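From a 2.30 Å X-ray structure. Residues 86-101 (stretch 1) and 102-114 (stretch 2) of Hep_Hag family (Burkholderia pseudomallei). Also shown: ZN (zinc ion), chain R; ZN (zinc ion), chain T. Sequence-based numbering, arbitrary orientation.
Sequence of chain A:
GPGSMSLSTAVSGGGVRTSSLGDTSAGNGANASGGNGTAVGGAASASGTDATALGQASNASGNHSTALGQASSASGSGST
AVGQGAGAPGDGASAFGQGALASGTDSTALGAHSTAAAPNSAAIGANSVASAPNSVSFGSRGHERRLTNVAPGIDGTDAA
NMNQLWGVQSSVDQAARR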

ATOM      1  N   ALA A  86     -11.985  -3.556  -0.685  1.00 20.22           N
ATOM      2  CA  ALA A  86     -11.414  -2.435   0.049  1.00 19.69           C
ATOM      3  C   ALA A  86     -12.200  -1.169  -0.227  1.00 19.17           C
ATOM      4  O   ALA A  86     -12.732  -1.003  -1.305  1.00 19.42           O
ATOM      5  N   GLY A  87     -12.251  -0.275   0.755  1.00 18.13           N
ATOM      6  CA  GLY A  87     -13.062   0.920   0.655  1.00 18.08           C
ATOM      7  C   GLY A  87     -12.360   2.191   1.113  1.00 17.80           C
ATOM      8  O   GLY A  87     -11.714   2.225   2.147  1.00 17.00           O
ATOM      9  N   ALA A  88     -12.523   3.248   0.334  1.00 17.91           N
ATOM     10  CA  ALA A  88     -12.007   4.564   0.708  1.00 18.48           C
ATOM     11  C   ALA A  88     -13.024   5.670   0.421  1.00 18.49           C
ATOM     12  O   ALA A  88     -12.877   6.399  -0.565  1.00 19.72           O
ATOM     13  N   PRO A  89     -14.094   5.790   1.244  1.00 19.60           N
ATOM     14  CA  PRO A  89     -15.075   6.881   0.990  1.00 19.07           C
ATOM     15  C   PRO A  89     -14.592   8.261   1.413  1.00 20.10           C
ATOM     16  O   PRO A  89     -15.230   9.264   1.101  1.00 20.77           O
ATOM     17  N   GLY A  90     -13.502   8.325   2.173  1.00 20.59           N
ATOM     18  CA  GLY A  90     -13.058   9.601   2.698  1.00 21.35           C
ATOM     19  C   GLY A  90     -12.244  10.385   1.671  1.00 21.75           C
ATOM     20  O   GLY A  90     -11.550   9.794   0.828  1.00 20.76           O
ATOM     21  N   ASP A  91     -12.331  11.714   1.758  1.00 22.00           N
ATOM     22  CA  ASP A  91     -11.483  12.615   0.968  1.00 22.16           C
ATOM     23  C   ASP A  91     -10.031  12.454   1.444  1.00 21.59           C
ATOM     24  O   ASP A  91      -9.728  12.510   2.646  1.00 22.32           O
ATOM     25  N   GLY A  92      -9.134  12.192   0.508  1.00 20.97           N
ATOM     26  CA  GLY A  92      -7.726  11.988   0.855  1.00 20.23           C
ATOM     27  C   GLY A  92      -7.433  10.660   1.547  1.00 19.40           C
ATOM     28  O   GLY A  92      -6.392  10.525   2.226  1.00 19.25           O
ATOM     29  N   ALA A  93      -8.346   9.699   1.398  1.00 17.96           N
ATOM     30  CA  ALA A  93      -8.264   8.418   2.107  1.00 17.41           C
ATOM     31  C   ALA A  93      -7.619   7.326   1.266  1.00 17.58           C
ATOM     32  O   ALA A  93      -7.878   7.244   0.050  1.00 17.28           O
ATOM     33  N   SER A  94      -6.797   6.481   1.920  1.00 16.70           N
ATOM     34  CA  SER A  94      -6.079   5.402   1.256  1.00 16.10           C
ATOM     35  C   SER A  94      -6.185   4.105   2.039  1.00 16.61           C
ATOM     36  O   SER A  94      -5.785   4.048   3.223  1.00 16.55           O
ATOM     37  N   ALA A  95      -6.719   3.067   1.383  1.00 16.41           N
ATOM     38  CA  ALA A  95      -6.921   1.760   2.018  1.00 16.09           C
ATOM     39  C   ALA A  95      -6.208   0.686   1.214  1.00 16.34           C
ATOM     40  O   ALA A  95      -6.383   0.574   0.002  1.00 17.22           O
ATOM     41  N   PHE A  96      -5.396  -0.094   1.915  1.00 17.11           N
ATOM     42  CA  PHE A  96      -4.626  -1.190   1.358  1.00 16.66           C
ATOM     43  C   PHE A  96      -4.891  -2.470   2.144  1.00 16.72           C
ATOM     44  O   PHE A  96      -4.656  -2.536   3.361  1.00 15.97           O
ATOM     45  N   GLY A  97      -5.372  -3.491   1.438  1.00 16.47           N
ATOM     46  CA  GLY A  97      -5.548  -4.789   2.029  1.00 16.68           C
ATOM     47  C   GLY A  97      -6.990  -5.194   1.851  1.00 17.60           C
ATOM     48  O   GLY A  97      -7.871  -4.324   1.761  1.00 17.82           O
ATOM     49  N   GLN A  98      -7.240  -6.498   1.797  1.00 16.68           N
ATOM     50  CA  GLN A  98      -8.586  -6.978   1.558  1.00 18.06           C
ATOM     51  C   GLN A  98      -9.520  -6.466   2.670  1.00 18.50           C
ATOM     52  O   GLN A  98      -9.174  -6.584   3.859  1.00 18.96           O
ATOM     53  N   GLY A  99     -10.671  -5.886   2.295  1.00 18.63           N
ATOM     54  CA  GLY A  99     -11.690  -5.414   3.284  1.00 18.53           C
ATOM     55  C   GLY A  99     -11.216  -4.261   4.165  1.00 19.40           C
ATOM     56  O   GLY A  99     -11.790  -3.994   5.234  1.00 20.39           O
ATOM     57  N   ALA A 100     -10.142  -3.584   3.745  1.00 18.56           N
ATOM     58  CA  ALA A 100      -9.601  -2.462   4.490  1.00 18.33           C
ATOM     59  C   ALA A 100     -10.521  -1.270   4.222  1.00 18.38           C
ATOM     60  O   ALA A 100     -11.050  -1.137   3.124  1.00 17.95           O
ATOM     61  N   LEU A 101     -10.703  -0.411   5.217  1.00 17.77           N
ATOM     62  CA  LEU A 101     -11.587   0.759   5.043  1.00 18.76           C
ATOM     63  C   LEU A 101     -10.910   2.010   5.605  1.00 17.97           C
ATOM     64  O   LEU A 101     -10.526   2.031   6.769  1.00 18.71           O
ATOM     65  N   ALA A 102     -10.710   3.013   4.762  1.00 17.06           N
ATOM     66  CA  ALA A 102     -10.181   4.276   5.216  1.00 17.45           C
ATOM     67  C   ALA A 102     -11.316   5.263   4.966  1.00 18.42           C
ATOM     68  O   ALA A 102     -11.502   5.733   3.842  1.00 17.73           O
ATOM     69  N   SER A 103     -12.088   5.545   6.010  1.00 18.88           N
ATOM     70  CA  SER A 103     -13.315   6.311   5.833  1.00 20.41           C
ATOM     71  C   SER A 103     -13.160   7.743   6.327  1.00 20.50           C
ATOM     72  O   SER A 103     -13.852   8.595   5.855  1.00 21.14           O
ATOM     73  N   GLY A 104     -12.254   7.983   7.281  1.00 20.97           N
ATOM     74  CA  GLY A 104     -11.976   9.333   7.774  1.00 21.30           C
ATOM     75  C   GLY A 104     -11.369  10.187   6.669  1.00 21.86           C
ATOM     76  O   GLY A 104     -10.659   9.676   5.777  1.00 19.98           O
ATOM     77  N   THR A 105     -11.673  11.484   6.693  1.00 21.95           N
ATOM     78  CA  THR A 105     -10.921  12.437   5.857  1.00 22.63           C
ATOM     79  C   THR A 105      -9.422  12.251   6.125  1.00 22.22           C
ATOM     80  O   THR A 105      -8.993  12.243   7.284  1.00 21.50           O
ATOM     81  N   ASP A 106      -8.623  12.081   5.066  1.00 22.55           N
ATOM     82  CA  ASP A 106      -7.165  12.040   5.210  1.00 21.98           C
ATOM     83  C   ASP A 106      -6.699  10.863   6.046  1.00 21.30           C
ATOM     84  O   ASP A 106      -5.665  10.942   6.737  1.00 20.81           O
ATOM     85  N   SER A 107      -7.456   9.768   5.986  1.00 20.73           N
ATOM     86  CA  SER A 107      -7.108   8.575   6.738  1.00 19.98           C
ATOM     87  C   SER A 107      -6.374   7.547   5.852  1.00 19.19           C
ATOM     88  O   SER A 107      -6.412   7.625   4.642  1.00 18.48           O
ATOM     89  N   THR A 108      -5.727   6.574   6.477  1.00 18.69           N
ATOM     90  CA  THR A 108      -4.891   5.636   5.767  1.00 19.03           C
ATOM     91  C   THR A 108      -5.010   4.328   6.508  1.00 19.02           C
ATOM     92  O   THR A 108      -4.685   4.251   7.712  1.00 20.65           O
ATOM     93  N   ALA A 109      -5.526   3.320   5.811  1.00 18.18           N
ATOM     94  CA  ALA A 109      -5.754   1.991   6.384  1.00 18.21           C
ATOM     95  C   ALA A 109      -4.886   0.989   5.667  1.00 18.25           C
ATOM     96  O   ALA A 109      -5.094   0.746   4.467  1.00 18.91           O
ATOM     97  N   LEU A 110      -3.938   0.395   6.399  1.00 18.07           N
ATOM     98  CA  LEU A 110      -2.925  -0.502   5.824  1.00 17.80           C
ATOM     99  C   LEU A 110      -2.950  -1.889   6.465  1.00 17.68           C
ATOM    100  O   LEU A 110      -2.407  -2.095   7.556  1.00 18.50           O
ATOM    101  N   GLY A 111      -3.614  -2.839   5.822  1.00 17.66           N
ATOM    102  CA  GLY A 111      -3.754  -4.188   6.376  1.00 17.43           C
ATOM    103  C   GLY A 111      -5.176  -4.714   6.217  1.00 18.32           C
ATOM    104  O   GLY A 111      -6.149  -3.938   6.257  1.00 17.60           O
ATOM    105  N   ALA A 112      -5.297  -6.027   6.035  1.00 17.62           N
ATOM    106  CA  ALA A 112      -6.595  -6.660   5.780  1.00 18.25           C
ATOM    107  C   ALA A 112      -7.549  -6.344   6.921  1.00 18.63           C
ATOM    108  O   ALA A 112      -7.186  -6.510   8.084  1.00 19.66           O
ATOM    109  N   HIS A 113      -8.752  -5.885   6.596  1.00 18.51           N
ATOM    110  CA  HIS A 113      -9.775  -5.588   7.621  1.00 19.62           C
ATOM    111  C   HIS A 113      -9.346  -4.543   8.656  1.00 18.96           C
ATOM    112  O   HIS A 113      -9.888  -4.512   9.777  1.00 19.75           O
ATOM    113  N   SER A 114      -8.409  -3.677   8.283  1.00 18.04           N
ATOM    114  CA  SER A 114      -8.061  -2.525   9.112  1.00 18.75           C
ATOM    115  C   SER A 114      -9.080  -1.426   8.814  1.00 19.05           C
ATOM    116  O   SER A 114      -9.622  -1.377   7.713  1.00 19.81           O
TER

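Side-chain packing between residues 86-101 and 102-114, successive turns of one chain whose short strands, 94-96 and 108-110, run parallel with their axes 4.6 Å apart. Residues in register lie directly over one another, so Ser 94 faces Thr 108, Ala 95 faces Ala 109 and Phe 96 faces Leu 110, and side chains alternate between the two faces of the sheet. The backbone ladder (Ala 109 N to Ser 94 O, 2.7 Å; Phe 96 N to Ala 109 O, 2.7 Å; Gly 111 N to Phe 96 O, 2.7 Å) fixes this spacing.

On the face carrying Ala 95 and Ala 109, small methyl groups fill the space. Ala 102 CB lies 3.9 Å from Ala 93 CB and 4.0 Å from Ala 95 CB; Ala 109 CB lies 4.3 Å from Ala 95 CB and 4.4 Å from Ala 100 CB. Backbone oxygens come nearer still, with Ala 93 CB 3.2 Å from Ala 102 O and Ala 109 CB 3.3 Å from Leu 101 O. Outside this methyl cluster, the CA-to-CB bond of Leu 101 (chi1 t, chi2 p) points sideways, and its CG lies 4.0 Å from Ser 103 CB, and Pro 89, with a C-gamma endo ring, sets its CG 3.8 Å from the same Ser 103 CB.

The other face is built from the matched pairs. Leu 110 (chi1 m, chi2 t) brings CD2 to 3.8 Å from Phe 96 CB, while Phe 96, with chi1 t, carries its ring away from the second stretch. Ser 94 and Thr 108 both adopt m; Ser 94 CB and Thr 108 CG2 are 4.4 Å apart. Ser 94 OG donates to water 2 at 2.8 Å, and the same water donates to Gly 92 O (2.7 Å) and Ser 107 O (2.9 Å), joining the stretches.

Ser 107 and Ser 114 share the p rotamer, which folds each hydroxyl back onto its own type II turn: Ser 107 OG donates to Gly 104 O at 2.8 Å, and Ser 114 OG to Gly 111 O at 2.6 Å. Glycines keep the turns close to their neighbours: a CB on Gly 90 would clash with Ser 103 O and Gly 104 O, and one on Gly 99 with His 113 CE1.

Zinc ions are bound at the polar edges. His 113 (chi1 m, chi2 -79°) starts away from the first stretch, but its end comes nearer, with Gln 98 O over one ring face. Gln 98 has chi1 t and an off-rotamer chi2 of -97°; its OE1 and His 113 NE2 each bind the chain R zinc at 2.1 Å. Gln 98 OE1 and His 113 NE2 therefore approach to 3.1 Å as shared ligands, not as a hydrogen bond. Asp 106 (m) turns OD1 to the chain T zinc at 2.4 Å, alongside water 4 at 2.1 Å from the same zinc. Nearby, Thr 105 (m) places OG1 2.8 Å from water 1, which accepts from Asp 91 N at 2.9 Å.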

ATOM      1  CB  ALA A  86      -9.941  -2.220  -0.312  1.00 19.39           C
ATOM      2  CB  ALA A  88     -10.646   4.820  -0.054  1.00 17.24           C
ATOM      3  CB  PRO A  89     -16.256   6.482   1.862  1.00 19.73           C
ATOM      4  CG  PRO A  89     -15.686   5.641   2.933  1.00 19.53           C
ATOM      5  CD  PRO A  89     -14.566   4.873   2.307  1.00 19.14           C
ATOM      6  CB  ASP A  91     -11.980  14.073   1.080  1.00 22.98           C
ATOM      7  CG  ASP A  91     -13.373  14.292   0.433  1.00 26.71           C
ATOM      8  OD1 ASP A  91     -13.851  13.431  -0.361  1.00 27.13           O
ATOM      9  OD2 ASP A  91     -13.996  15.357   0.700  1.00 31.68           O
ATOM     10  CB  ALA A  93      -9.625   7.974   2.578  1.00 16.27           C
ATOM     11  CB  SER A  94      -4.591   5.764   1.091  1.00 16.27           C
ATOM     12  OG  SER A  94      -4.425   7.051   0.519  1.00 16.09           O
ATOM     13  CB  ALA A  95      -8.383   1.450   2.123  1.00 14.88           C
ATOM     14  CB  PHE A  96      -3.127  -0.881   1.382  1.00 16.17           C
ATOM     15  CG  PHE A  96      -2.281  -1.997   0.783  1.00 18.44           C
ATOM     16  CD1 PHE A  96      -2.291  -2.241  -0.610  1.00 17.79           C
ATOM     17  CD2 PHE A  96      -1.518  -2.837   1.602  1.00 16.77           C
ATOM     18  CE1 PHE A  96      -1.542  -3.306  -1.180  1.00 17.64           C
ATOM     19  CE2 PHE A  96      -0.765  -3.881   1.045  1.00 18.10           C
ATOM     20  CZ  PHE A  96      -0.772  -4.118  -0.350  1.00 17.01           C
ATOM     21  CB  GLN A  98      -8.580  -8.525   1.476  1.00 17.96           C
ATOM     22  CG  GLN A  98      -9.880  -9.143   0.930  1.00 18.71           C
ATOM     23  CD  GLN A  98     -10.805  -9.593   2.052  1.00 22.58           C
ATOM     24  OE1 GLN A  98     -10.318 -10.092   3.071  1.00 24.55           O
ATOM     25  NE2 GLN A  98     -12.146  -9.434   1.875  1.00 18.34           N
ATOM     26  CB  ALA A 100      -8.175  -2.139   4.041  1.00 16.94           C
ATOM     27  CB  LEU A 101     -12.960   0.551   5.700  1.00 18.10           C
ATOM     28  CG  LEU A 101     -13.941   1.733   5.680  1.00 20.92           C
ATOM     29  CD1 LEU A 101     -14.517   1.988   4.263  1.00 18.40           C
ATOM     30  CD2 LEU A 101     -15.089   1.531   6.703  1.00 16.65           C
ATOM     31  CB  ALA A 102      -8.918   4.652   4.408  1.00 16.25           C
ATOM     32  CB  SER A 103     -14.493   5.636   6.526  1.00 19.80           C
ATOM     33  OG  SER A 103     -14.168   5.487   7.880  1.00 23.84           O
ATOM     34  CB  THR A 105     -11.361  13.884   6.196  1.00 23.87           C
ATOM     35  OG1 THR A 105     -12.760  14.020   5.882  1.00 25.60           O
ATOM     36  CG2 THR A 105     -10.543  14.936   5.429  1.00 24.47           C
ATOM     37  CB  ASP A 106      -6.654  13.357   5.837  1.00 23.29           C
ATOM     38  CG  ASP A 106      -6.643  14.502   4.852  1.00 26.22           C
ATOM     39  OD1 ASP A 106      -6.623  14.256   3.630  1.00 27.33           O
ATOM     40  OD2 ASP A 106      -6.640  15.662   5.305  1.00 34.08           O
ATOM     41  CB  SER A 107      -8.368   7.963   7.369  1.00 20.39           C
ATOM     42  OG  SER A 107      -9.205   7.414   6.359  1.00 19.66           O
ATOM     43  CB  THR A 108      -3.404   6.127   5.736  1.00 18.96           C
ATOM     44  OG1 THR A 108      -3.355   7.456   5.198  1.00 19.12           O
ATOM     45  CG2 THR A 108      -2.529   5.213   4.893  1.00 18.23           C
ATOM     46  CB  ALA A 109      -7.245   1.588   6.275  1.00 17.36           C
ATOM     47  CB  LEU A 110      -1.541   0.152   5.985  1.00 17.69           C
ATOM     48  CG  LEU A 110      -1.408   1.542   5.331  1.00 18.29           C
ATOM     49  CD1 LEU A 110      -0.148   2.209   5.783  1.00 18.48           C
ATOM     50  CD2 LEU A 110      -1.426   1.468   3.828  1.00 17.96           C
ATOM     51  CB  ALA A 112      -6.433  -8.175   5.635  1.00 17.10           C
ATOM     52  CB  HIS A 113     -10.287  -6.877   8.310  1.00 20.34           C
ATOM     53  CG  HIS A 113     -10.835  -7.887   7.349  1.00 22.28           C
ATOM     54  ND1 HIS A 113     -12.101  -7.789   6.802  1.00 24.53           N
ATOM     55  CD2 HIS A 113     -10.276  -8.997   6.813  1.00 22.63           C
ATOM     56  CE1 HIS A 113     -12.302  -8.800   5.977  1.00 26.29           C
ATOM     57  NE2 HIS A 113     -11.212  -9.550   5.971  1.00 27.70           N
ATOM     58  CB  SER A 114      -6.664  -2.007   8.790  1.00 18.05           C
ATOM     59  OG  SER A 114      -6.599  -1.622   7.405  1.00 19.78           O
TER
HETATM   60 ZN    ZN R 186     -11.322 -11.108   4.595  1.00 46.81          ZN
HETATM   61 ZN    ZN T 188      -7.815  15.924   2.404  0.56 61.98          ZN
HETATM   62  O   HOH W   1     -14.090  12.833   3.784  1.00 12.53           O
HETATM   63  O   HOH W   2      -4.440   8.770   2.774  1.00 14.89           O
HETATM   64  O   HOH W   3     -12.428  -2.778   7.759  1.00  7.70           O
HETATM   65  O   HOH W   4      -9.569  17.137   2.312  1.00 14.23           O